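Local coordinates for protein glutathione S-transferase delta (Bombyx mori, PDB 3VK9) that probably conjugates glutathione to electrophilic compounds, working as a homodimeric delta-class glutathione transferase, at residues I71-L74 / V75-A79; K131-E134 / A135-L138; A198-K201 / G202-A205; V33-H37 / G38-K42. All coordinates share one frame; numbering follows the deposited sequence.

Contact 1 (I71-L74 / V75-A79); sequences ITYL and VNKYA
K77 runs alongside Y73, one helical turn earlier, both side chains pointing the same way. The lysine chain is extended throughout: chi1 (-174°) sets CG opposite the backbone N, and the later torsions continue the line. Its CB lies over one face of the Y73 ring and 3.2 Å from Y73 O, the carbonyl that accepts K77 N at 2.9 Å. CG sits 3.9 Å above the plane of the Y78 ring, over its centre. CD comes 3.4 Å from Y73 OH and 3.7 Å from Y73 CZ, and CE continues past the same hydroxyl. The tip, NZ, donates to Y78 OH at 3.2 Å and forms a salt bridge with D59, whose OD2 is also hydrogen-bonded to Y73 OH. All this belongs to the last turns of helix 67-78, in the thioredoxin-like N-terminal domain. Its dimer side meets the second subunit, where K90 of that subunit bonds Y73 OH. Replacing K77 by an alanine would probably deprive D59 of this lysine charge and take the aliphatic cover from one face of the Y78 ring. L74 grips Y78 from a different direction: L74 O accepts Y78 N at 3.0 Å and lies near the ring plane at its edge, while L74 CD2 reaches Y78 CE2 at a loose 4.3 Å. On another flank, T72 O receives N76 N, almost in line with the carbonyl (C=O...N 160°), and the N76 amide folds back over that oxygen without hydrogen-bonding to it.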
# COMPACT_ATOMS: atom_id res chain seq x y z
N ILE A 71 -7.30 -7.04 6.90
CA ILE A 71 -8.61 -7.33 6.33
C ILE A 71 -8.55 -8.51 5.36
O ILE A 71 -9.47 -9.32 5.32
CB ILE A 71 -9.30 -6.09 5.69
CG1 ILE A 71 -8.53 -5.61 4.45
CG2 ILE A 71 -9.45 -4.96 6.72
CD1 ILE A 71 -8.99 -4.26 3.89
N THR A 72 -7.48 -8.61 4.59
CA THR A 72 -7.37 -9.76 3.70
C THR A 72 -7.05 -11.01 4.53
O THR A 72 -7.53 -12.09 4.22
CB THR A 72 -6.36 -9.56 2.56
OG1 THR A 72 -5.05 -9.37 3.10
CG2 THR A 72 -6.75 -8.33 1.69
N TYR A 73 -6.25 -10.84 5.59
CA TYR A 73 -5.98 -11.96 6.51
C TYR A 73 -7.25 -12.57 7.14
O TYR A 73 -7.38 -13.78 7.24
CB TYR A 73 -5.03 -11.54 7.63
CG TYR A 73 -4.86 -12.59 8.72
CD1 TYR A 73 -4.14 -13.77 8.47
CD2 TYR A 73 -5.38 -12.40 10.01
CE1 TYR A 73 -3.94 -14.72 9.47
CE2 TYR A 73 -5.18 -13.37 11.03
CZ TYR A 73 -4.46 -14.53 10.74
OH TYR A 73 -4.25 -15.49 11.71
N LEU A 74 -8.17 -11.71 7.59
CA LEU A 74 -9.43 -12.16 8.18
C LEU A 74 -10.26 -13.02 7.24
O LEU A 74 -10.84 -14.04 7.65
CB LEU A 74 -10.26 -10.96 8.68
CG LEU A 74 -9.62 -10.18 9.84
CD1 LEU A 74 -10.45 -8.95 10.20
CD2 LEU A 74 -9.40 -11.07 11.07
N VAL A 75 -10.32 -12.62 5.97
CA VAL A 75 -11.01 -13.40 4.96
C VAL A 75 -10.26 -14.71 4.66
O VAL A 75 -10.88 -15.76 4.63
CB VAL A 75 -11.23 -12.61 3.64
CG1 VAL A 75 -11.97 -13.46 2.64
CG2 VAL A 75 -11.98 -11.32 3.90
N ASN A 76 -8.94 -14.62 4.45
CA ASN A 76 -8.13 -15.79 4.11
C ASN A 76 -8.22 -16.84 5.19
O ASN A 76 -8.25 -18.05 4.91
CB ASN A 76 -6.64 -15.43 3.90
CG ASN A 76 -6.40 -14.60 2.63
OD1 ASN A 76 -7.21 -14.60 1.70
ND2 ASN A 76 -5.26 -13.88 2.60
N LYS A 77 -8.26 -16.37 6.44
CA LYS A 77 -8.33 -17.24 7.60
C LYS A 77 -9.71 -17.85 7.78
O LYS A 77 -9.83 -19.06 7.88
CB LYS A 77 -7.96 -16.48 8.88
CG LYS A 77 -7.88 -17.40 10.10
CD LYS A 77 -7.41 -16.71 11.36
CE LYS A 77 -7.24 -17.76 12.47
NZ LYS A 77 -7.14 -17.17 13.82
N TYR A 78 -10.75 -17.01 7.86
CA TYR A 78 -12.06 -17.44 8.34
C TYR A 78 -13.08 -17.75 7.23
O TYR A 78 -14.04 -18.48 7.46
CB TYR A 78 -12.66 -16.38 9.28
CG TYR A 78 -11.95 -16.26 10.60
CD1 TYR A 78 -12.10 -17.24 11.59
CD2 TYR A 78 -11.13 -15.17 10.87
CE1 TYR A 78 -11.47 -17.12 12.80
CE2 TYR A 78 -10.48 -15.06 12.06
CZ TYR A 78 -10.65 -16.03 13.03
OH TYR A 78 -10.00 -15.90 14.22
N ALA A 79 -12.89 -17.19 6.04
CA ALA A 79 -13.87 -17.34 4.97
C ALA A 79 -13.24 -17.46 3.59
O ALA A 79 -13.62 -16.75 2.66
CB ALA A 79 -14.88 -16.19 5.00

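Contact 2 (K131-E134 / A135-L138); sequences KVQE and ALQL
A135 to L138 form the turn of helix 126-142 that follows K131 to E134, a regular alpha-helical segment of the all-helical C-terminal domain, with four successive i to i+4 backbone bonds. A135 N donates to K131 O at 3.1 Å, an oxygen that R109 also reaches with its NH1. L136 follows, its N bonded to V132 O; its CD1 stands 4.3 Å from V132 CG1, so the two branched side chains make a light apolar pair. Q137 comes next on the exposed side. Its N donates to Q133 O at 2.8 Å, and with CG anti to its own carbonyl carbon (chi1 -73°) the amide lies back along the preceding turn, NE2 passing 3.8 Å from Q133 CB. The two glutamine amides share one partner, Y178 OH, which is hydrogen-bonded to Q133 OE1 and weakly to Q137 NE2, while the bend of Q133 at chi2 turns its amide so that NE2 serves N129. L138 closes the row beside F101 of helix 89-119 and Q51 of the second subunit. Its N meets E134 O at 3.0 Å, and its CG rests 3.3 Å from that same oxygen.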
# COMPACT_ATOMS: atom_id res chain seq x y z
N LYS A 131 -4.38 17.43 -5.71
CA LYS A 131 -3.94 16.04 -5.75
C LYS A 131 -5.04 15.13 -5.19
O LYS A 131 -5.25 14.02 -5.68
CB LYS A 131 -2.62 15.86 -4.99
CG LYS A 131 -1.40 16.42 -5.72
CD LYS A 131 -0.47 15.30 -6.16
CE LYS A 131 0.48 15.74 -7.28
NZ LYS A 131 -0.16 15.77 -8.63
N VAL A 132 -5.74 15.60 -4.16
CA VAL A 132 -6.88 14.84 -3.65
C VAL A 132 -8.01 14.78 -4.68
O VAL A 132 -8.61 13.72 -4.88
CB VAL A 132 -7.42 15.42 -2.33
CG1 VAL A 132 -8.64 14.62 -1.87
CG2 VAL A 132 -6.35 15.41 -1.26
N GLN A 133 -8.29 15.91 -5.34
CA GLN A 133 -9.32 15.93 -6.38
C GLN A 133 -8.98 14.88 -7.45
O GLN A 133 -9.85 14.15 -7.92
CB GLN A 133 -9.45 17.32 -7.03
CG GLN A 133 -9.75 18.46 -6.02
CD GLN A 133 -11.12 18.33 -5.34
OE1 GLN A 133 -11.99 17.61 -5.82
NE2 GLN A 133 -11.30 19.04 -4.22
N GLU A 134 -7.71 14.81 -7.84
CA GLU A 134 -7.30 13.86 -8.88
C GLU A 134 -7.46 12.41 -8.40
O GLU A 134 -7.77 11.51 -9.19
CB GLU A 134 -5.85 14.10 -9.32
CG GLU A 134 -5.57 15.47 -9.88
CD GLU A 134 -4.08 15.75 -10.06
OE1 GLU A 134 -3.25 14.90 -9.65
OE2 GLU A 134 -3.75 16.83 -10.61
N ALA A 135 -7.23 12.16 -7.12
CA ALA A 135 -7.44 10.81 -6.61
C ALA A 135 -8.94 10.45 -6.70
O ALA A 135 -9.31 9.34 -7.08
CB ALA A 135 -6.95 10.71 -5.20
N LEU A 136 -9.79 11.42 -6.38
CA LEU A 136 -11.23 11.22 -6.45
C LEU A 136 -11.72 11.05 -7.88
O LEU A 136 -12.65 10.30 -8.13
CB LEU A 136 -11.95 12.39 -5.78
CG LEU A 136 -11.96 12.42 -4.24
CD1 LEU A 136 -12.42 13.79 -3.70
CD2 LEU A 136 -12.82 11.30 -3.68
N GLN A 137 -11.10 11.77 -8.81
CA GLN A 137 -11.42 11.62 -10.22
C GLN A 137 -11.09 10.21 -10.71
O GLN A 137 -11.86 9.61 -11.46
CB GLN A 137 -10.69 12.68 -11.06
CG GLN A 137 -11.27 14.08 -10.89
CD GLN A 137 -10.25 15.18 -11.15
OE1 GLN A 137 -9.26 14.99 -11.86
NE2 GLN A 137 -10.51 16.36 -10.57
N LEU A 138 -9.95 9.69 -10.28
CA LEU A 138 -9.58 8.30 -10.56
C LEU A 138 -10.61 7.33 -9.98
O LEU A 138 -11.02 6.36 -10.64
CB LEU A 138 -8.19 7.99 -10.02
CG LEU A 138 -7.03 8.67 -10.79
CD1 LEU A 138 -5.70 8.51 -10.03
CD2 LEU A 138 -6.90 8.10 -12.20

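Contact 3 (A198-K201 / G202-A205); sequences ANEK and GLEA
A wider, pi-type turn at residues 198-200 of helix 195-213 sets the relation of A198, N199 and E200 to G202, L203 and E204. N199 has a phi of -116°, away from the helical value, and A198 O does not meet G202 N directly. A water stands between them, accepting from G202 N at 2.9 Å and donating weakly to A198 O at 2.7 Å, so both polar atoms of the widened turn have a partner. Regular helical bonding resumes at once: L203 N donates to N199 O at 2.8 Å, almost straight on (C=O...N 163°), and E204 N to E200 O at 3.0 Å. The side chains of E200 and L203 slant across one another. E200 bends at chi2 (67°), which carries its carboxylate forward, toward L203, where OE2 lies 3.7 Å from L203 CD2. E204 bends in the same sense. Their i, i+4 spacing puts both carboxylates on one flank of the helix, E200 OE2 and E204 OE1 being 4.8 Å apart. A second water donates one hydrogen to each of these oxygens and probably eases the repulsion between the like charges. K201 extends fully, and its backbone oxygen accepts A205 N in the carbonyl plane. The buried amide of N199 is satisfied on both ends: OD1 is bonded by R15, and ND2 bonds S166 OG and, weakly, Y195 OH. Through these links, helix 195-213 packs against two others: A198 and N199 pack against helix 12-24 of the thioredoxin-like domain, while N199 and L203 touch A163 and S166 of helix 156-167.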
# COMPACT_ATOMS: atom_id res chain seq x y z
N ALA A 198 -19.48 0.12 12.87
CA ALA A 198 -18.08 -0.10 12.49
C ALA A 198 -17.43 1.16 11.92
O ALA A 198 -16.25 1.39 12.15
CB ALA A 198 -17.95 -1.27 11.50
N ASN A 199 -18.19 1.96 11.16
CA ASN A 199 -17.61 3.17 10.55
C ASN A 199 -18.16 4.51 11.02
O ASN A 199 -17.40 5.43 11.35
CB ASN A 199 -17.67 3.13 9.01
CG ASN A 199 -16.77 4.18 8.36
OD1 ASN A 199 -15.56 4.14 8.53
ND2 ASN A 199 -17.37 5.13 7.65
N GLU A 200 -19.48 4.64 11.04
CA GLU A 200 -20.08 5.96 11.29
C GLU A 200 -19.81 6.47 12.70
O GLU A 200 -19.52 7.65 12.89
CB GLU A 200 -21.60 5.96 11.02
CG GLU A 200 -22.17 7.37 10.90
CD GLU A 200 -21.66 8.14 9.67
OE1 GLU A 200 -21.40 7.51 8.61
OE2 GLU A 200 -21.53 9.37 9.76
N LYS A 201 -19.91 5.59 13.68
CA LYS A 201 -19.61 5.94 15.06
C LYS A 201 -18.18 6.51 15.16
O LYS A 201 -17.99 7.63 15.61
CB LYS A 201 -19.76 4.71 15.96
CG LYS A 201 -19.55 5.00 17.44
CD LYS A 201 -19.83 3.78 18.29
CE LYS A 201 -19.57 4.08 19.77
NZ LYS A 201 -19.83 2.91 20.64
N GLY A 202 -17.20 5.74 14.72
CA GLY A 202 -15.82 6.22 14.69
C GLY A 202 -15.61 7.49 13.88
O GLY A 202 -14.86 8.38 14.29
N LEU A 203 -16.25 7.59 12.72
CA LEU A 203 -16.16 8.79 11.88
C LEU A 203 -16.58 10.00 12.70
O LEU A 203 -15.97 11.09 12.61
CB LEU A 203 -17.06 8.65 10.65
CG LEU A 203 -17.09 9.81 9.65
CD1 LEU A 203 -15.68 10.19 9.17
CD2 LEU A 203 -18.02 9.52 8.47
N GLU A 204 -17.61 9.82 13.52
CA GLU A 204 -18.10 10.90 14.36
C GLU A 204 -17.03 11.32 15.36
O GLU A 204 -16.86 12.52 15.60
CB GLU A 204 -19.39 10.50 15.07
CG GLU A 204 -20.14 11.67 15.70
CD GLU A 204 -20.59 12.70 14.68
OE1 GLU A 204 -20.84 12.33 13.51
OE2 GLU A 204 -20.68 13.90 15.04
N ALA A 205 -16.33 10.35 15.95
CA ALA A 205 -15.27 10.62 16.91
C ALA A 205 -14.13 11.41 16.26
O ALA A 205 -13.59 12.35 16.85
CB ALA A 205 -14.73 9.32 17.49
O HOH W 1 -16.27 3.03 14.31
O HOH W 2 -20.21 11.46 10.80

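Contact 4 (V33-H37 / G38-K42); sequences VDLHH and GEQLK
Two flat groups hold this loop, the E39 carboxylate and the H37 ring. E39 OE1 takes D34 N at 2.6 Å in an almost straight bond (176°), from the anti side and 34° out of the carboxylate plane. The H37 imidazole has D34 CG at its edge, in its plane, and H36 CG over one face; its ND1 donates to D34 OD2 at 3.0 Å on the syn lone pair. D34 O is gripped twice, by E39 N at 3.0 Å and by H37 N at 3.3 Å, from opposite faces of its plane. E39 therefore bonds D34 through both backbone and side chain, and a lysine in its place would probably leave D34 N without this acceptor and the turn less firmly closed. L35 O receives G38 N at 2.8 Å, from above the carbonyl plane. G38 has positive phi, and a CB there would clash with H37 O. Q40 crosses L35 at about a right angle, its CG placed between backbone N and carbonyl carbon (chi1 74°), which, with the bend at chi2, brings the amide CD and OE1 to L35 CD2, each at 3.2 Å. The whole is a tight surface loop with an inverse gamma turn at D34, joining strand 29-32 to helix 43-48, with K42 at its N-cap position, just after the beta-alpha-beta unit of the thioredoxin-like fold; in glutathione transferases this region commonly borders the glutathione site.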
# COMPACT_ATOMS: atom_id res chain seq x y z
N VAL A 33 -6.88 1.67 22.36
CA VAL A 33 -5.60 2.23 22.79
C VAL A 33 -5.62 3.75 22.98
O VAL A 33 -6.20 4.50 22.19
CB VAL A 33 -4.36 1.78 21.95
CG1 VAL A 33 -4.66 0.62 21.04
CG2 VAL A 33 -3.74 2.95 21.22
N ASP A 34 -5.00 4.19 24.07
CA ASP A 34 -4.94 5.60 24.43
C ASP A 34 -3.86 6.32 23.60
O ASP A 34 -2.81 6.69 24.13
CB ASP A 34 -4.66 5.73 25.93
CG ASP A 34 -4.86 7.14 26.45
OD1 ASP A 34 -4.63 7.36 27.65
OD2 ASP A 34 -5.23 8.02 25.64
N LEU A 35 -4.11 6.49 22.31
CA LEU A 35 -3.15 7.17 21.43
C LEU A 35 -2.92 8.60 21.90
O LEU A 35 -1.80 9.09 21.87
CB LEU A 35 -3.65 7.19 19.99
CG LEU A 35 -3.54 5.95 19.11
CD1 LEU A 35 -3.94 6.31 17.69
CD2 LEU A 35 -2.15 5.36 19.14
N HIS A 36 -4.00 9.24 22.33
CA HIS A 36 -3.99 10.64 22.74
C HIS A 36 -2.93 10.93 23.80
O HIS A 36 -2.40 12.03 23.86
CB HIS A 36 -5.37 11.03 23.26
CG HIS A 36 -5.50 12.47 23.63
ND1 HIS A 36 -5.10 13.50 22.80
CD2 HIS A 36 -6.01 13.07 24.73
CE1 HIS A 36 -5.35 14.66 23.37
NE2 HIS A 36 -5.90 14.42 24.55
N HIS A 37 -2.64 9.93 24.63
CA HIS A 37 -1.64 10.06 25.68
C HIS A 37 -0.47 9.08 25.47
O HIS A 37 0.21 8.72 26.41
CB HIS A 37 -2.26 9.88 27.07
CG HIS A 37 -3.38 10.84 27.36
ND1 HIS A 37 -4.70 10.48 27.27
CD2 HIS A 37 -3.36 12.15 27.70
CE1 HIS A 37 -5.46 11.53 27.56
NE2 HIS A 37 -4.67 12.56 27.82
N GLY A 38 -0.27 8.63 24.23
CA GLY A 38 0.94 7.93 23.87
C GLY A 38 1.11 6.53 24.44
O GLY A 38 2.24 6.07 24.62
N GLU A 39 0.00 5.85 24.71
CA GLU A 39 0.07 4.47 25.16
C GLU A 39 0.81 3.61 24.13
O GLU A 39 1.51 2.66 24.49
CB GLU A 39 -1.34 3.90 25.43
CG GLU A 39 -1.35 2.39 25.69
CD GLU A 39 -2.75 1.77 25.74
OE1 GLU A 39 -3.75 2.51 25.68
OE2 GLU A 39 -2.83 0.52 25.83
N GLN A 40 0.68 3.96 22.85
CA GLN A 40 1.31 3.18 21.78
C GLN A 40 2.83 3.29 21.79
O GLN A 40 3.51 2.54 21.07
CB GLN A 40 0.80 3.64 20.40
CG GLN A 40 1.36 4.99 19.94
CD GLN A 40 0.62 6.20 20.55
OE1 GLN A 40 -0.15 6.07 21.51
NE2 GLN A 40 0.85 7.38 19.97
N LEU A 41 3.37 4.22 22.58
CA LEU A 41 4.81 4.44 22.57
C LEU A 41 5.50 3.69 23.70
O LEU A 41 6.72 3.66 23.76
CB LEU A 41 5.15 5.94 22.65
CG LEU A 41 4.58 6.90 21.60
CD1 LEU A 41 4.89 8.35 21.98
CD2 LEU A 41 5.11 6.58 20.21
N LYS A 42 4.73 3.07 24.59
CA LYS A 42 5.32 2.37 25.73
C LYS A 42 5.83 1.00 25.26
O LYS A 42 5.32 0.47 24.29
CB LYS A 42 4.29 2.19 26.85
CG LYS A 42 3.74 3.48 27.45
CD LYS A 42 2.91 3.17 28.69
CE LYS A 42 1.99 4.32 29.09
NZ LYS A 42 2.71 5.61 29.28

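Along the chain the order is contact 4, contact 1, contact 2, contact 3, in series. Contacts 4 and 1 belong to the thioredoxin-like N-terminal domain, yet their centres are about 28 Å apart: the first follows strand 29-32, the second ends helix 67-78. Contact 2 lies on helix 126-142 of the helical part, on the far side of the chain's centre from contact 1, with about 30 Å between centres. Contact 3, on helix 195-213, lies closest to the chain's centre, about 20 Å from contact 4 and about 24 Å from contact 2 between centres, and packs on a helix of each part. None touches another. Contact 1 meets the second subunit with several residues, contact 2 through L138.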